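Local structure of nucleoporin NUP170 (Chaetomium thermophilum, 5HAX) at residues A10-D21 / A592-W603; K268-D276 / L286-V294. The protein is probably a scaffold nucleoporin of the nuclear pore complex, joining an N-terminal beta-propeller to an alpha-helical C-terminal region. One frame throughout, in Å; residues are numbered along the deposited sequence.

Contact 1 (A10-D21 / A592-W603); sequences AQVVNQTLQLDD and ALYLTRLVRTLW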
loop_
_atom_site.group_PDB
_atom_site.type_symbol
_atom_site.label_atom_id
_atom_site.label_comp_id
_atom_site.label_asym_id
_atom_site.label_seq_id
_atom_site.Cartn_x
_atom_site.Cartn_y
_atom_site.Cartn_z
ATOM N N ALA A 10 8.428 -28.998 -4.213
ATOM C CA ALA A 10 9.057 -27.917 -3.462
ATOM C C ALA A 10 10.072 -27.172 -4.314
ATOM O O ALA A 10 10.251 -25.960 -4.153
ATOM C CB ALA A 10 9.725 -28.470 -2.204
ATOM N N GLN A 11 10.746 -27.880 -5.223
ATOM C CA GLN A 11 11.663 -27.224 -6.148
ATOM C C GLN A 11 10.922 -26.241 -7.046
ATOM O O GLN A 11 11.424 -25.147 -7.329
ATOM C CB GLN A 11 12.386 -28.273 -6.990
ATOM C CG GLN A 11 13.890 -28.096 -7.061
ATOM C CD GLN A 11 14.554 -29.151 -7.925
ATOM O OE1 GLN A 11 14.146 -30.313 -7.927
ATOM N NE2 GLN A 11 15.574 -28.750 -8.672
ATOM N N VAL A 12 9.725 -26.617 -7.502
ATOM C CA VAL A 12 8.921 -25.723 -8.332
ATOM C C VAL A 12 8.502 -24.495 -7.533
ATOM O O VAL A 12 8.485 -23.374 -8.055
ATOM C CB VAL A 12 7.697 -26.474 -8.892
ATOM C CG1 VAL A 12 6.810 -25.534 -9.702
ATOM C CG2 VAL A 12 8.143 -27.658 -9.737
ATOM N N VAL A 13 8.144 -24.689 -6.261
ATOM C CA VAL A 13 7.734 -23.568 -5.419
ATOM C C VAL A 13 8.885 -22.584 -5.255
ATOM O O VAL A 13 8.718 -21.370 -5.425
ATOM C CB VAL A 13 7.232 -24.078 -4.055
ATOM C CG1 VAL A 13 6.997 -22.919 -3.091
ATOM C CG2 VAL A 13 5.957 -24.894 -4.226
ATOM N N ASN A 14 10.072 -23.095 -4.918
ATOM C CA ASN A 14 11.225 -22.227 -4.707
ATOM C C ASN A 14 11.539 -21.409 -5.952
ATOM O O ASN A 14 11.855 -20.218 -5.859
ATOM C CB ASN A 14 12.439 -23.059 -4.296
ATOM C CG ASN A 14 12.342 -23.569 -2.873
ATOM O OD1 ASN A 14 11.854 -22.875 -1.981
ATOM N ND2 ASN A 14 12.813 -24.791 -2.652
ATOM N N GLN A 15 11.458 -22.033 -7.128
ATOM C CA GLN A 15 11.730 -21.316 -8.369
ATOM C C GLN A 15 10.604 -20.351 -8.712
ATOM O O GLN A 15 10.846 -19.319 -9.346
ATOM C CB GLN A 15 11.946 -22.315 -9.505
ATOM C CG GLN A 15 13.202 -23.163 -9.336
ATOM C CD GLN A 15 13.164 -24.444 -10.146
ATOM O OE1 GLN A 15 12.347 -24.595 -11.056
ATOM N NE2 GLN A 15 14.046 -25.380 -9.812
ATOM N N THR A 16 9.373 -20.668 -8.302
ATOM C CA THR A 16 8.256 -19.759 -8.535
ATOM C C THR A 16 8.342 -18.545 -7.618
ATOM O O THR A 16 8.068 -17.417 -8.047
ATOM C CB THR A 16 6.935 -20.503 -8.333
ATOM O OG1 THR A 16 6.869 -21.614 -9.239
ATOM C CG2 THR A 16 5.747 -19.586 -8.582
ATOM N N LEU A 17 8.719 -18.756 -6.354
ATOM C CA LEU A 17 8.930 -17.639 -5.440
ATOM C C LEU A 17 9.954 -16.661 -6.001
ATOM O O LEU A 17 9.747 -15.442 -5.976
ATOM C CB LEU A 17 9.387 -18.158 -4.075
ATOM C CG LEU A 17 8.372 -18.955 -3.253
ATOM C CD1 LEU A 17 9.070 -19.639 -2.087
ATOM C CD2 LEU A 17 7.254 -18.055 -2.756
ATOM N N GLN A 18 11.073 -17.181 -6.512
ATOM C CA GLN A 18 12.109 -16.320 -7.073
ATOM C C GLN A 18 11.617 -15.584 -8.310
ATOM O O GLN A 18 12.036 -14.449 -8.563
ATOM C CB GLN A 18 13.349 -17.149 -7.408
ATOM C CG GLN A 18 14.166 -17.558 -6.191
ATOM C CD GLN A 18 15.178 -18.651 -6.493
ATOM O OE1 GLN A 18 15.112 -19.308 -7.532
ATOM N NE2 GLN A 18 16.121 -18.849 -5.580
ATOM N N LEU A 19 10.734 -16.210 -9.090
ATOM C CA LEU A 19 10.200 -15.553 -10.276
ATOM C C LEU A 19 9.325 -14.365 -9.897
ATOM O O LEU A 19 9.415 -13.300 -10.518
ATOM C CB LEU A 19 9.413 -16.560 -11.114
ATOM C CG LEU A 19 9.147 -16.178 -12.570
ATOM C CD1 LEU A 19 10.443 -16.172 -13.370
ATOM C CD2 LEU A 19 8.136 -17.130 -13.193
ATOM N N ASP A 20 8.475 -14.526 -8.880
ATOM C CA ASP A 20 7.649 -13.416 -8.417
ATOM C C ASP A 20 8.498 -12.312 -7.800
ATOM O O ASP A 20 8.183 -11.127 -7.947
ATOM C CB ASP A 20 6.613 -13.908 -7.402
ATOM C CG ASP A 20 5.310 -14.360 -8.050
ATOM O OD1 ASP A 20 5.032 -13.971 -9.204
ATOM O OD2 ASP A 20 4.544 -15.097 -7.389
ATOM N N ASP A 21 9.572 -12.679 -7.101
ATOM C CA ASP A 21 10.438 -11.693 -6.469
ATOM C C ASP A 21 11.393 -11.029 -7.452
ATOM O O ASP A 21 12.173 -10.162 -7.042
ATOM C CB ASP A 21 11.238 -12.341 -5.332
ATOM C CG ASP A 21 10.400 -12.583 -4.088
ATOM O OD1 ASP A 21 9.438 -11.821 -3.849
ATOM O OD2 ASP A 21 10.710 -13.534 -3.341
ATOM N N ALA A 592 0.905 -24.349 -10.017
ATOM C CA ALA A 592 2.088 -24.078 -9.207
ATOM C C ALA A 592 2.150 -22.614 -8.794
ATOM O O ALA A 592 2.525 -22.298 -7.659
ATOM C CB ALA A 592 3.346 -24.468 -9.981
ATOM N N LEU A 593 1.790 -21.706 -9.703
ATOM C CA LEU A 593 1.828 -20.282 -9.385
ATOM C C LEU A 593 0.819 -19.943 -8.296
ATOM O O LEU A 593 1.155 -19.279 -7.308
ATOM C CB LEU A 593 1.561 -19.462 -10.648
ATOM C CG LEU A 593 1.722 -17.944 -10.545
ATOM C CD1 LEU A 593 3.134 -17.568 -10.117
ATOM C CD2 LEU A 593 1.372 -17.293 -11.876
ATOM N N TYR A 594 -0.423 -20.407 -8.454
ATOM C CA TYR A 594 -1.450 -20.155 -7.451
ATOM C C TYR A 594 -1.048 -20.725 -6.096
ATOM O O TYR A 594 -1.106 -20.029 -5.076
ATOM C CB TYR A 594 -2.781 -20.748 -7.915
ATOM C CG TYR A 594 -3.930 -20.492 -6.970
ATOM C CD1 TYR A 594 -4.182 -19.218 -6.484
ATOM C CD2 TYR A 594 -4.772 -21.523 -6.572
ATOM C CE1 TYR A 594 -5.233 -18.975 -5.621
ATOM C CE2 TYR A 594 -5.828 -21.290 -5.709
ATOM C CZ TYR A 594 -6.055 -20.015 -5.237
ATOM O OH TYR A 594 -7.102 -19.774 -4.378
ATOM N N LEU A 595 -0.634 -21.996 -6.067
ATOM C CA LEU A 595 -0.265 -22.630 -4.804
ATOM C C LEU A 595 0.881 -21.893 -4.124
ATOM O O LEU A 595 0.851 -21.671 -2.907
ATOM C CB LEU A 595 0.114 -24.092 -5.041
ATOM C CG LEU A 595 0.650 -24.844 -3.818
ATOM C CD1 LEU A 595 -0.378 -24.850 -2.698
ATOM C CD2 LEU A 595 1.052 -26.261 -4.196
ATOM N N THR A 596 1.907 -21.520 -4.892
ATOM C CA THR A 596 3.041 -20.800 -4.321
ATOM C C THR A 596 2.585 -19.518 -3.642
ATOM O O THR A 596 2.980 -19.225 -2.508
ATOM C CB THR A 596 4.067 -20.489 -5.411
ATOM O OG1 THR A 596 4.564 -21.714 -5.965
ATOM C CG2 THR A 596 5.233 -19.674 -4.847
ATOM N N ARG A 597 1.741 -18.743 -4.324
ATOM C CA ARG A 597 1.310 -17.459 -3.786
ATOM C C ARG A 597 0.445 -17.632 -2.543
ATOM O O ARG A 597 0.382 -16.729 -1.702
ATOM C CB ARG A 597 0.571 -16.671 -4.871
ATOM C CG ARG A 597 1.495 -16.187 -5.983
ATOM C CD ARG A 597 0.734 -15.640 -7.184
ATOM N NE ARG A 597 1.636 -15.004 -8.147
ATOM C CZ ARG A 597 1.261 -14.529 -9.332
ATOM N NH1 ARG A 597 -0.005 -14.616 -9.719
ATOM N NH2 ARG A 597 2.156 -13.968 -10.134
ATOM N N LEU A 598 -0.215 -18.782 -2.399
ATOM C CA LEU A 598 -1.000 -19.034 -1.194
ATOM C C LEU A 598 -0.115 -19.243 0.033
ATOM O O LEU A 598 -0.561 -18.995 1.160
ATOM C CB LEU A 598 -1.910 -20.248 -1.391
ATOM C CG LEU A 598 -3.082 -20.119 -2.364
ATOM C CD1 LEU A 598 -3.831 -21.442 -2.426
ATOM C CD2 LEU A 598 -4.027 -18.986 -1.979
ATOM N N VAL A 599 1.130 -19.693 -0.154
ATOM C CA VAL A 599 2.013 -20.030 0.956
ATOM C C VAL A 599 3.285 -19.185 0.970
ATOM O O VAL A 599 4.222 -19.500 1.707
ATOM C CB VAL A 599 2.371 -21.531 0.947
ATOM C CG1 VAL A 599 1.112 -22.381 1.018
ATOM C CG2 VAL A 599 3.205 -21.888 -0.279
ATOM N N ARG A 600 3.341 -18.109 0.178
ATOM C CA ARG A 600 4.581 -17.345 0.074
ATOM C C ARG A 600 4.992 -16.735 1.411
ATOM O O ARG A 600 6.190 -16.601 1.687
ATOM C CB ARG A 600 4.438 -16.252 -0.989
ATOM C CG ARG A 600 3.586 -15.073 -0.563
ATOM C CD ARG A 600 3.114 -14.262 -1.761
ATOM N NE ARG A 600 4.221 -13.797 -2.596
ATOM C CZ ARG A 600 4.851 -12.633 -2.445
ATOM N NH1 ARG A 600 5.843 -12.307 -3.263
ATOM N NH2 ARG A 600 4.495 -11.790 -1.483
ATOM N N THR A 601 4.025 -16.368 2.256
ATOM C CA THR A 601 4.350 -15.823 3.571
ATOM C C THR A 601 4.869 -16.882 4.537
ATOM O O THR A 601 5.413 -16.520 5.586
ATOM C CB THR A 601 3.124 -15.149 4.194
ATOM O OG1 THR A 601 2.091 -16.121 4.400
ATOM C CG2 THR A 601 2.600 -14.032 3.299
ATOM N N LEU A 602 4.720 -18.166 4.208
ATOM C CA LEU A 602 5.077 -19.275 5.088
ATOM C C LEU A 602 6.399 -19.929 4.712
ATOM O O LEU A 602 7.261 -20.125 5.573
ATOM C CB LEU A 602 3.972 -20.338 5.050
ATOM C CG LEU A 602 3.044 -20.463 6.255
ATOM C CD1 LEU A 602 2.459 -19.116 6.633
ATOM C CD2 LEU A 602 1.938 -21.460 5.940
ATOM N N TRP A 603 6.563 -20.248 3.427
ATOM C CA TRP A 603 7.585 -21.166 2.938
ATOM C C TRP A 603 8.941 -21.000 3.620
ATOM O O TRP A 603 9.423 -21.915 4.299
ATOM C CB TRP A 603 7.715 -20.974 1.424
ATOM C CG TRP A 603 8.393 -22.097 0.715
ATOM C CD1 TRP A 603 9.650 -22.093 0.192
ATOM C CD2 TRP A 603 7.846 -23.392 0.441
ATOM N NE1 TRP A 603 9.923 -23.304 -0.394
ATOM C CE2 TRP A 603 8.831 -24.120 -0.253
ATOM C CE3 TRP A 603 6.620 -24.005 0.713
ATOM C CZ2 TRP A 603 8.629 -25.431 -0.679
ATOM C CZ3 TRP A 603 6.421 -25.309 0.291
ATOM C CH2 TRP A 603 7.422 -26.006 -0.396
HETATM O O HOH W 1 7.814 -14.828 -4.111
HETATM O O HOH W 2 5.035 -15.547 -4.812
HETATM O O HOH W 3 7.356 -10.221 -5.021
#

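Contact 2 (K268-D276 / L286-V294); sequences KDKTSCLRD and LFTDKTNIV. With PO4 (phosphate ion), chain D.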
loop_
_atom_site.group_PDB
_atom_site.type_symbol
_atom_site.label_atom_id
_atom_site.label_comp_id
_atom_site.label_asym_id
_atom_site.label_seq_id
_atom_site.Cartn_x
_atom_site.Cartn_y
_atom_site.Cartn_z
ATOM N N LYS A 268 16.501 22.597 -4.366
ATOM C CA LYS A 268 16.364 22.541 -5.819
ATOM C C LYS A 268 15.158 23.379 -6.223
ATOM O O LYS A 268 14.015 22.988 -5.962
ATOM C CB LYS A 268 16.204 21.097 -6.293
ATOM C CG LYS A 268 16.310 20.913 -7.797
ATOM C CD LYS A 268 16.053 19.468 -8.185
ATOM C CE LYS A 268 16.229 19.251 -9.678
ATOM N NZ LYS A 268 17.643 19.434 -10.108
ATOM N N ASP A 269 15.406 24.522 -6.864
ATOM C CA ASP A 269 14.321 25.399 -7.274
ATOM C C ASP A 269 13.774 24.973 -8.634
ATOM O O ASP A 269 14.318 24.098 -9.311
ATOM C CB ASP A 269 14.775 26.866 -7.298
ATOM C CG ASP A 269 15.969 27.114 -8.213
ATOM O OD1 ASP A 269 16.215 26.319 -9.143
ATOM O OD2 ASP A 269 16.659 28.134 -7.998
ATOM N N LYS A 270 12.664 25.605 -9.023
ATOM C CA LYS A 270 12.007 25.253 -10.277
ATOM C C LYS A 270 12.935 25.450 -11.469
ATOM O O LYS A 270 12.841 24.709 -12.454
ATOM C CB LYS A 270 10.733 26.082 -10.446
ATOM C CG LYS A 270 10.044 25.880 -11.784
ATOM C CD LYS A 270 8.609 26.389 -11.776
ATOM C CE LYS A 270 8.515 27.830 -11.312
ATOM N NZ LYS A 270 7.164 28.392 -11.572
ATOM N N THR A 271 13.831 26.438 -11.401
ATOM C CA THR A 271 14.791 26.648 -12.480
ATOM C C THR A 271 15.675 25.424 -12.676
ATOM O O THR A 271 15.957 25.027 -13.812
ATOM C CB THR A 271 15.649 27.877 -12.184
ATOM O OG1 THR A 271 14.802 29.021 -12.018
ATOM C CG2 THR A 271 16.638 28.136 -13.312
ATOM N N SER A 272 16.131 24.820 -11.577
ATOM C CA SER A 272 16.964 23.626 -11.673
ATOM C C SER A 272 16.194 22.473 -12.303
ATOM O O SER A 272 16.703 21.781 -13.193
ATOM C CB SER A 272 17.479 23.245 -10.284
ATOM O OG SER A 272 18.285 22.081 -10.338
ATOM N N CYS A 273 14.958 22.249 -11.848
ATOM C CA CYS A 273 14.104 21.248 -12.481
ATOM C C CYS A 273 13.948 21.521 -13.971
ATOM O O CYS A 273 14.036 20.599 -14.793
ATOM C CB CYS A 273 12.735 21.223 -11.805
ATOM S SG CYS A 273 12.721 20.496 -10.151
ATOM N N LEU A 274 13.716 22.784 -14.339
ATOM C CA LEU A 274 13.536 23.131 -15.745
ATOM C C LEU A 274 14.814 22.922 -16.546
ATOM O O LEU A 274 14.750 22.549 -17.724
ATOM C CB LEU A 274 13.065 24.578 -15.867
ATOM C CG LEU A 274 11.608 24.819 -15.473
ATOM C CD1 LEU A 274 11.353 26.292 -15.207
ATOM C CD2 LEU A 274 10.677 24.307 -16.560
ATOM N N ARG A 275 15.976 23.155 -15.936
ATOM C CA ARG A 275 17.235 22.922 -16.633
ATOM C C ARG A 275 17.443 21.434 -16.898
ATOM O O ARG A 275 17.819 21.039 -18.008
ATOM C CB ARG A 275 18.395 23.507 -15.827
ATOM C CG ARG A 275 19.743 23.376 -16.512
ATOM C CD ARG A 275 20.770 24.342 -15.939
ATOM N NE ARG A 275 20.661 24.470 -14.486
ATOM C CZ ARG A 275 20.069 25.481 -13.855
ATOM N NH1 ARG A 275 19.525 26.482 -14.537
ATOM N NH2 ARG A 275 20.027 25.497 -12.529
ATOM N N ASP A 276 17.202 20.592 -15.889
ATOM C CA ASP A 276 17.223 19.149 -16.107
ATOM C C ASP A 276 16.276 18.762 -17.233
ATOM O O ASP A 276 16.634 17.993 -18.133
ATOM C CB ASP A 276 16.831 18.406 -14.828
ATOM C CG ASP A 276 17.804 18.635 -13.690
ATOM O OD1 ASP A 276 17.428 18.370 -12.525
ATOM O OD2 ASP A 276 18.941 19.078 -13.952
ATOM N N LEU A 286 4.156 21.704 -21.544
ATOM C CA LEU A 286 3.439 21.427 -20.308
ATOM C C LEU A 286 4.266 21.737 -19.066
ATOM O O LEU A 286 3.721 21.706 -17.958
ATOM C CB LEU A 286 2.996 19.959 -20.274
ATOM C CG LEU A 286 2.014 19.505 -21.358
ATOM C CD1 LEU A 286 1.722 18.014 -21.225
ATOM C CD2 LEU A 286 0.719 20.303 -21.304
ATOM N N PHE A 287 5.556 22.037 -19.221
ATOM C CA PHE A 287 6.427 22.345 -18.089
ATOM C C PHE A 287 7.320 23.520 -18.470
ATOM O O PHE A 287 8.277 23.350 -19.233
ATOM C CB PHE A 287 7.265 21.129 -17.691
ATOM C CG PHE A 287 8.052 21.317 -16.422
ATOM C CD1 PHE A 287 7.578 22.127 -15.400
ATOM C CD2 PHE A 287 9.272 20.684 -16.254
ATOM C CE1 PHE A 287 8.303 22.298 -14.238
ATOM C CE2 PHE A 287 10.002 20.852 -15.093
ATOM C CZ PHE A 287 9.517 21.660 -14.084
ATOM N N THR A 288 7.013 24.701 -17.928
ATOM C CA THR A 288 7.748 25.929 -18.201
ATOM C C THR A 288 7.947 26.685 -16.895
ATOM O O THR A 288 7.561 26.221 -15.818
ATOM C CB THR A 288 7.004 26.821 -19.198
ATOM O OG1 THR A 288 5.819 27.334 -18.577
ATOM C CG2 THR A 288 6.626 26.046 -20.453
ATOM N N ASP A 289 8.544 27.877 -16.995
ATOM C CA ASP A 289 8.727 28.723 -15.821
ATOM C C ASP A 289 7.402 29.224 -15.257
ATOM O O ASP A 289 7.363 29.679 -14.108
ATOM C CB ASP A 289 9.627 29.914 -16.162
ATOM C CG ASP A 289 8.936 30.934 -17.042
ATOM O OD1 ASP A 289 9.155 32.144 -16.831
ATOM O OD2 ASP A 289 8.178 30.530 -17.946
ATOM N N LYS A 290 6.323 29.154 -16.038
ATOM C CA LYS A 290 4.994 29.508 -15.559
ATOM C C LYS A 290 4.333 28.370 -14.788
ATOM O O LYS A 290 3.386 28.615 -14.032
ATOM C CB LYS A 290 4.124 29.911 -16.754
ATOM C CG LYS A 290 2.687 30.305 -16.433
ATOM C CD LYS A 290 2.612 31.537 -15.545
ATOM C CE LYS A 290 1.191 32.083 -15.491
ATOM N NZ LYS A 290 1.053 33.234 -14.556
ATOM N N THR A 291 4.827 27.146 -14.942
ATOM C CA THR A 291 4.201 25.980 -14.333
ATOM C C THR A 291 4.489 25.920 -12.836
ATOM O O THR A 291 5.580 26.273 -12.381
ATOM C CB THR A 291 4.712 24.714 -15.021
ATOM O OG1 THR A 291 4.532 24.841 -16.437
ATOM C CG2 THR A 291 3.978 23.480 -14.527
ATOM N N ASN A 292 3.499 25.459 -12.073
ATOM C CA ASN A 292 3.605 25.294 -10.629
ATOM C C ASN A 292 3.650 23.812 -10.278
ATOM O O ASN A 292 2.962 22.997 -10.901
ATOM C CB ASN A 292 2.419 25.947 -9.905
ATOM C CG ASN A 292 2.403 27.460 -10.039
ATOM O OD1 ASN A 292 3.394 28.132 -9.758
ATOM N ND2 ASN A 292 1.272 28.002 -10.470
ATOM N N ILE A 293 4.460 23.469 -9.279
ATOM C CA ILE A 293 4.432 22.144 -8.665
ATOM C C ILE A 293 3.455 22.205 -7.498
ATOM O O ILE A 293 3.634 23.001 -6.569
ATOM C CB ILE A 293 5.833 21.711 -8.197
ATOM C CG1 ILE A 293 6.777 21.593 -9.398
ATOM C CG2 ILE A 293 5.762 20.376 -7.441
ATOM C CD1 ILE A 293 8.215 21.257 -9.041
ATOM N N VAL A 294 2.420 21.364 -7.542
ATOM C CA VAL A 294 1.331 21.443 -6.570
ATOM C C VAL A 294 1.427 20.394 -5.464
ATOM O O VAL A 294 0.760 20.546 -4.429
ATOM C CB VAL A 294 -0.037 21.326 -7.276
ATOM C CG1 VAL A 294 -0.205 22.438 -8.300
ATOM C CG2 VAL A 294 -0.198 19.957 -7.930
HETATM P P PO4 D . 21.928 22.502 -11.122
HETATM O O1 PO4 D . 20.702 22.691 -11.983
HETATM O O2 PO4 D . 21.705 23.140 -9.770
HETATM O O3 PO4 D . 23.110 23.154 -11.797
HETATM O O4 PO4 D . 22.196 21.026 -10.949
#

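Contact 1 (A10-D21 / A592-W603)
V13 lays its CG1 methyl over one face of the W603 indole, a CH-pi contact 3.6 Å from the centroid of the six-membered ring and 14° off its normal. What brings this methyl over the ring is the V13 side-chain torsion, which sets CG1 anti to the backbone N (chi1 172°). Round the same ring, A10 CB meets the benzo edge near the ring plane, 3.6 Å from W603 CZ2, and L17 CD1 comes obliquely against W603 CD1. The other L17 methyl, CD2, presses on T596 CG2 at 3.3 Å, tighter than usual for two carbons. T596 sits among V13, T16 and L17, where the segment axes cross at -77° and approach to 9.4 Å; its hydroxyl is turned back to donate to A592 O. Farther along, T16 CG2 crosses L593 CD1 at about a right angle. Helix 5-20, from the extreme N terminus, thus packs across the C-terminal half of helix 586-599 in the alpha-helical part of the protein, and F721 and E718 of helix 717-722 also touch W603. At the edge of the indole, NE1 donates to N14 OD1 at an unusually short 2.5 Å, a length that is doubtful; an alanine in place of W603 would probably leave V13, A10 and L17 without their aromatic cover. At the opposite end of the contact, R597 grips D20 side-on: NE donates to OD2 and NH2 to OD1, both 3.0 Å and nearly straight, close to the guanidinium plane. R597 NH2 also forms a salt bridge with E524. R600 approaches the acidic end of helix 5-20 mostly through water: water 2 bridges R600 NE to D20 OD2, while the salt bridge to D21 OD1 is long, 3.7 Å from R600 NH1.

Contact 2 (K268-D276 / L286-V294)
L274 drops its CD2 methyl almost exactly onto the centre of the F287 ring, 3.6 Å from the centroid and 4° off the normal, a CH-pi contact that forms the packed part of the interface. C273 CB meets the same ring at its edge, 4.0 Å from F287 CZ, and F277 adds an edge-to-face ring contact. The other branch of L274, CD1, rests on the backbone at D289 CA, 3.6 Å away. Beside this packing K270 makes a polar grip: it leaves the helix with CG anti to its N (chi1 175°), bends about its CG-CD bond, and brings NZ to two carbonyls, T291 O at 2.8 Å and D289 O at 2.9 Å, tying down a type I turn that runs from T288 to T291. The looser, exposed side begins at the D289 carboxylate, which leads away from the helix, and includes R275, whose NE and NH2 join S272 OG in bonding O1 of a phosphate probably from the crystallisation liquor. D269 OD1 accepts from S272 N and N-caps helix 270-279. The whole is a capped helix packed on a turn, in the connection between strands 263-268 and 293-298 of successive sheets of the beta-propeller.

From the N terminus the chain first forms helix 5-20, whose partner in contact 1 arrives only 571 residues later; the loop so closed takes in all the propeller strands. Within it lies contact 2, which closes a far shorter loop: its segments are 10 residues apart, and it joins helix 270-279 to the turn before strand 293-298. The two are therefore nested and do not cross. Contact 1 fastens the start of the chain to helix 586-599, within the helical region that follows the propeller, whereas contact 2 is local to the propeller. They lie on opposite sides of the chain's centre, with their own centres 45 Å apart and no direct touch.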